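PDB 2DJW: probable transcriptional regulator, AsnC family from Thermus thermophilus, which is of unknown function but, as a stand-alone RAM-domain protein of the Lrp/AsnC family, binds zinc and may take part in transcriptional regulation. Local coordinates for residues 20-32 against 42-55. Residues are numbered along the deposited sequence; the frame is centred on the assembly and turned at random.
Sequences EAIAELPQVAEVY and ALVRLKDVEELDDV
Ala42 turns its methyl toward the helix side of the sheet, where Ile22 CG2 meets its CB at 3.9 Å beside Val28 and Val31. Leu43 faces the other way, alongside Glu30, its CD2 3.6 Å from Glu30 OE2. Ala29 and Glu30 both face Leu43, a classic beta bulge in strand 28-34: Leu43 O accepts Ala29 N at 2.8 Å and, weakly, Glu30 N, while Leu43 N donates to Glu30 O. Val44 sets CG1 anti to its backbone N (chi1 -172°), bringing that methyl against Gln27 CB and O. Arg45 N donates to Gln27 O at 2.9 Å, nearly straight (165°); its side chain passes Ala29 CB and reaches Glu30 OE2 through a water, whereas Arg45 and Glu30 each form a salt bridge with the other's counterpart in a second subunit. Beyond the strand, Glu51 extends across Gln27, OE1 3.5 Å from Gln27 CG, and accepts Lys47 N through OE2 at 3.0 Å. With an alanine in place of Glu51, Lys47 N would probably lose this acceptor and one flank of the Gln27 side chain its cover. Asp54, which binds zinc in a structure of this protein although none is bound to this chain, lays CB against Gln27 NE2; a water donates to Gln27 OE1 and, weakly, to Asp54 O. Val55 packs beside the bent Gln27 chain. Main-chain bonds thus hold this ferredoxin-like hairpin, apolar toward the helices, while carboxylate and guanidinium on its other face form reciprocal salt bridges across the subunit interface.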
# COMPACT_ATOMS: atom_id res chain seq x y z
N GLU A 20 1.62 -7.15 -28.56
CA GLU A 20 1.22 -7.54 -29.92
C GLU A 20 0.03 -8.48 -29.98
O GLU A 20 -0.83 -8.33 -30.85
CB GLU A 20 2.41 -8.16 -30.65
CG GLU A 20 3.55 -7.18 -30.82
CD GLU A 20 4.77 -7.82 -31.42
OE1 GLU A 20 4.97 -9.04 -31.26
OE2 GLU A 20 5.55 -7.09 -32.05
N ALA A 21 -0.01 -9.45 -29.07
CA ALA A 21 -1.17 -10.34 -28.91
C ALA A 21 -2.47 -9.63 -28.52
O ALA A 21 -3.53 -9.97 -29.04
CB ALA A 21 -0.85 -11.45 -27.92
N ILE A 22 -2.39 -8.66 -27.58
CA ILE A 22 -3.57 -7.91 -27.11
C ILE A 22 -4.09 -7.03 -28.24
O ILE A 22 -5.29 -6.85 -28.40
CB ILE A 22 -3.27 -7.00 -25.85
CG1 ILE A 22 -2.60 -7.77 -24.71
CG2 ILE A 22 -4.53 -6.28 -25.34
CD1 ILE A 22 -3.27 -9.01 -24.33
N ALA A 23 -3.18 -6.49 -29.04
CA ALA A 23 -3.54 -5.75 -30.24
C ALA A 23 -4.37 -6.58 -31.24
O ALA A 23 -5.06 -6.00 -32.08
CB ALA A 23 -2.30 -5.19 -30.91
N GLU A 24 -4.30 -7.91 -31.16
CA GLU A 24 -5.04 -8.78 -32.10
C GLU A 24 -6.52 -8.97 -31.77
O GLU A 24 -7.34 -9.11 -32.69
CB GLU A 24 -4.36 -10.15 -32.26
CG GLU A 24 -3.05 -10.17 -33.09
CD GLU A 24 -2.83 -8.91 -33.96
OE1 GLU A 24 -3.76 -8.49 -34.69
OE2 GLU A 24 -1.72 -8.33 -33.90
N LEU A 25 -6.84 -8.96 -30.48
CA LEU A 25 -8.22 -9.08 -29.98
C LEU A 25 -9.15 -8.01 -30.56
O LEU A 25 -8.85 -6.81 -30.46
CB LEU A 25 -8.28 -9.00 -28.45
CG LEU A 25 -7.28 -9.80 -27.62
CD1 LEU A 25 -7.45 -9.46 -26.14
CD2 LEU A 25 -7.44 -11.29 -27.90
N PRO A 26 -10.29 -8.44 -31.14
CA PRO A 26 -11.17 -7.56 -31.91
C PRO A 26 -11.72 -6.38 -31.12
O PRO A 26 -12.09 -5.36 -31.72
CB PRO A 26 -12.31 -8.49 -32.35
CG PRO A 26 -12.26 -9.67 -31.41
CD PRO A 26 -10.81 -9.83 -31.05
N GLN A 27 -11.77 -6.48 -29.79
CA GLN A 27 -12.35 -5.41 -28.97
C GLN A 27 -11.35 -4.29 -28.62
O GLN A 27 -11.74 -3.23 -28.11
CB GLN A 27 -13.02 -5.99 -27.72
CG GLN A 27 -13.91 -7.20 -27.97
CD GLN A 27 -13.16 -8.53 -27.88
OE1 GLN A 27 -11.93 -8.58 -27.94
NE2 GLN A 27 -13.92 -9.61 -27.73
N VAL A 28 -10.07 -4.50 -28.93
CA VAL A 28 -9.00 -3.57 -28.57
C VAL A 28 -8.79 -2.56 -29.68
O VAL A 28 -8.39 -2.93 -30.79
CB VAL A 28 -7.67 -4.33 -28.31
CG1 VAL A 28 -6.54 -3.37 -28.00
CG2 VAL A 28 -7.85 -5.38 -27.19
N ALA A 29 -9.05 -1.29 -29.38
CA ALA A 29 -8.88 -0.19 -30.35
C ALA A 29 -7.47 0.39 -30.36
O ALA A 29 -7.01 0.93 -31.38
CB ALA A 29 -9.91 0.91 -30.10
N GLU A 30 -6.81 0.33 -29.21
CA GLU A 30 -5.48 0.90 -29.02
C GLU A 30 -4.86 0.13 -27.88
O GLU A 30 -5.54 -0.20 -26.94
CB GLU A 30 -5.55 2.40 -28.67
CG GLU A 30 -6.07 3.32 -29.79
CD GLU A 30 -6.29 4.76 -29.35
OE1 GLU A 30 -5.42 5.31 -28.62
OE2 GLU A 30 -7.33 5.35 -29.77
N VAL A 31 -3.58 -0.21 -27.99
CA VAL A 31 -2.83 -0.76 -26.86
C VAL A 31 -1.41 -0.22 -26.87
O VAL A 31 -0.82 -0.01 -27.93
CB VAL A 31 -2.92 -2.31 -26.77
CG1 VAL A 31 -2.57 -2.97 -28.08
CG2 VAL A 31 -2.09 -2.85 -25.57
N TYR A 32 -0.88 0.07 -25.69
CA TYR A 32 0.36 0.78 -25.58
C TYR A 32 1.21 0.24 -24.47
O TYR A 32 0.70 -0.27 -23.48
CB TYR A 32 0.13 2.27 -25.27
CG TYR A 32 -0.69 3.01 -26.27
CD1 TYR A 32 -0.10 3.59 -27.38
CD2 TYR A 32 -2.06 3.14 -26.11
CE1 TYR A 32 -0.86 4.28 -28.32
CE2 TYR A 32 -2.83 3.82 -27.04
CZ TYR A 32 -2.22 4.39 -28.14
OH TYR A 32 -2.99 5.06 -29.06
N ALA A 42 -4.63 -1.37 -22.41
CA ALA A 42 -5.50 -1.52 -23.56
C ALA A 42 -6.76 -0.65 -23.50
O ALA A 42 -7.54 -0.75 -22.56
CB ALA A 42 -5.90 -3.01 -23.78
N LEU A 43 -6.95 0.19 -24.51
CA LEU A 43 -8.21 0.88 -24.72
C LEU A 43 -9.14 -0.03 -25.54
O LEU A 43 -8.92 -0.26 -26.73
CB LEU A 43 -7.98 2.21 -25.45
CG LEU A 43 -9.21 3.03 -25.84
CD1 LEU A 43 -9.97 3.49 -24.60
CD2 LEU A 43 -8.81 4.24 -26.69
N VAL A 44 -10.18 -0.53 -24.86
CA VAL A 44 -11.13 -1.48 -25.39
C VAL A 44 -12.50 -0.79 -25.64
O VAL A 44 -12.84 0.19 -24.98
CB VAL A 44 -11.29 -2.71 -24.42
CG1 VAL A 44 -12.10 -3.79 -25.05
CG2 VAL A 44 -9.93 -3.32 -24.06
N ARG A 45 -13.25 -1.31 -26.61
CA ARG A 45 -14.61 -0.83 -26.90
C ARG A 45 -15.52 -2.02 -26.86
O ARG A 45 -15.26 -3.00 -27.55
CB ARG A 45 -14.69 -0.20 -28.30
CG ARG A 45 -13.62 0.85 -28.60
CD ARG A 45 -13.81 2.11 -27.80
NE ARG A 45 -12.99 3.17 -28.38
CZ ARG A 45 -12.82 4.37 -27.85
NH1 ARG A 45 -13.42 4.69 -26.71
NH2 ARG A 45 -12.05 5.26 -28.48
N LEU A 46 -16.56 -1.95 -26.03
CA LEU A 46 -17.42 -3.12 -25.82
C LEU A 46 -18.87 -2.94 -26.26
O LEU A 46 -19.45 -1.87 -26.07
CB LEU A 46 -17.39 -3.54 -24.34
CG LEU A 46 -16.02 -3.67 -23.65
CD1 LEU A 46 -16.17 -3.48 -22.15
CD2 LEU A 46 -15.39 -5.03 -23.99
N LYS A 47 -19.44 -4.00 -26.83
CA LYS A 47 -20.88 -4.06 -27.12
C LYS A 47 -21.71 -4.00 -25.83
O LYS A 47 -22.70 -3.28 -25.75
CB LYS A 47 -21.23 -5.32 -27.94
CG LYS A 47 -22.70 -5.81 -27.81
CD LYS A 47 -23.73 -4.87 -28.51
CE LYS A 47 -25.01 -4.66 -27.67
NZ LYS A 47 -25.80 -5.92 -27.38
N ASP A 48 -21.31 -4.78 -24.83
CA ASP A 48 -21.96 -4.74 -23.53
C ASP A 48 -20.92 -5.01 -22.48
O ASP A 48 -19.77 -5.27 -22.83
CB ASP A 48 -23.13 -5.73 -23.42
CG ASP A 48 -22.92 -7.01 -24.22
OD1 ASP A 48 -21.82 -7.58 -24.19
OD2 ASP A 48 -23.89 -7.44 -24.88
N VAL A 49 -21.31 -4.95 -21.21
CA VAL A 49 -20.38 -5.22 -20.12
C VAL A 49 -19.84 -6.63 -20.25
O VAL A 49 -18.65 -6.84 -20.10
CB VAL A 49 -21.02 -5.11 -18.71
CG1 VAL A 49 -20.01 -4.54 -17.73
CG2 VAL A 49 -22.23 -4.26 -18.74
N GLU A 50 -20.74 -7.58 -20.55
CA GLU A 50 -20.44 -9.00 -20.49
C GLU A 50 -19.32 -9.37 -21.45
O GLU A 50 -18.66 -10.40 -21.27
CB GLU A 50 -21.69 -9.83 -20.79
CG GLU A 50 -22.75 -9.81 -19.69
CD GLU A 50 -23.69 -8.61 -19.80
OE1 GLU A 50 -23.54 -7.80 -20.74
OE2 GLU A 50 -24.57 -8.48 -18.93
N GLU A 51 -19.10 -8.53 -22.45
CA GLU A 51 -18.05 -8.75 -23.44
C GLU A 51 -16.65 -8.58 -22.84
O GLU A 51 -15.65 -8.98 -23.46
CB GLU A 51 -18.23 -7.86 -24.68
CG GLU A 51 -17.54 -8.48 -25.89
CD GLU A 51 -17.46 -7.60 -27.10
OE1 GLU A 51 -17.24 -8.14 -28.19
OE2 GLU A 51 -17.60 -6.37 -26.99
N LEU A 52 -16.58 -8.01 -21.64
CA LEU A 52 -15.34 -7.95 -20.88
C LEU A 52 -14.76 -9.33 -20.59
O LEU A 52 -13.54 -9.48 -20.49
CB LEU A 52 -15.56 -7.21 -19.55
CG LEU A 52 -15.05 -5.79 -19.31
CD1 LEU A 52 -15.29 -5.40 -17.86
CD2 LEU A 52 -13.57 -5.62 -19.66
N ASP A 53 -15.62 -10.33 -20.41
CA ASP A 53 -15.18 -11.71 -20.23
C ASP A 53 -14.35 -12.19 -21.43
O ASP A 53 -13.28 -12.80 -21.27
CB ASP A 53 -16.36 -12.65 -20.00
CG ASP A 53 -15.95 -13.98 -19.37
OD1 ASP A 53 -15.32 -13.99 -18.28
OD2 ASP A 53 -16.26 -15.03 -19.96
N ASP A 54 -14.84 -11.88 -22.64
CA ASP A 54 -14.14 -12.19 -23.88
C ASP A 54 -12.75 -11.56 -23.98
O ASP A 54 -11.81 -12.23 -24.42
CB ASP A 54 -15.01 -11.79 -25.08
CG ASP A 54 -16.42 -12.36 -25.00
OD1 ASP A 54 -16.60 -13.42 -24.35
OD2 ASP A 54 -17.35 -11.73 -25.56
N VAL A 55 -12.62 -10.30 -23.58
CA VAL A 55 -11.35 -9.58 -23.70
C VAL A 55 -10.39 -9.85 -22.57
O VAL A 55 -9.20 -10.04 -22.81
CB VAL A 55 -11.47 -8.03 -24.09
CG1 VAL A 55 -12.85 -7.51 -23.91
CG2 VAL A 55 -10.46 -7.17 -23.35
O HOH W 1 -11.50 -11.04 -27.21
O HOH W 2 -9.97 4.61 -30.66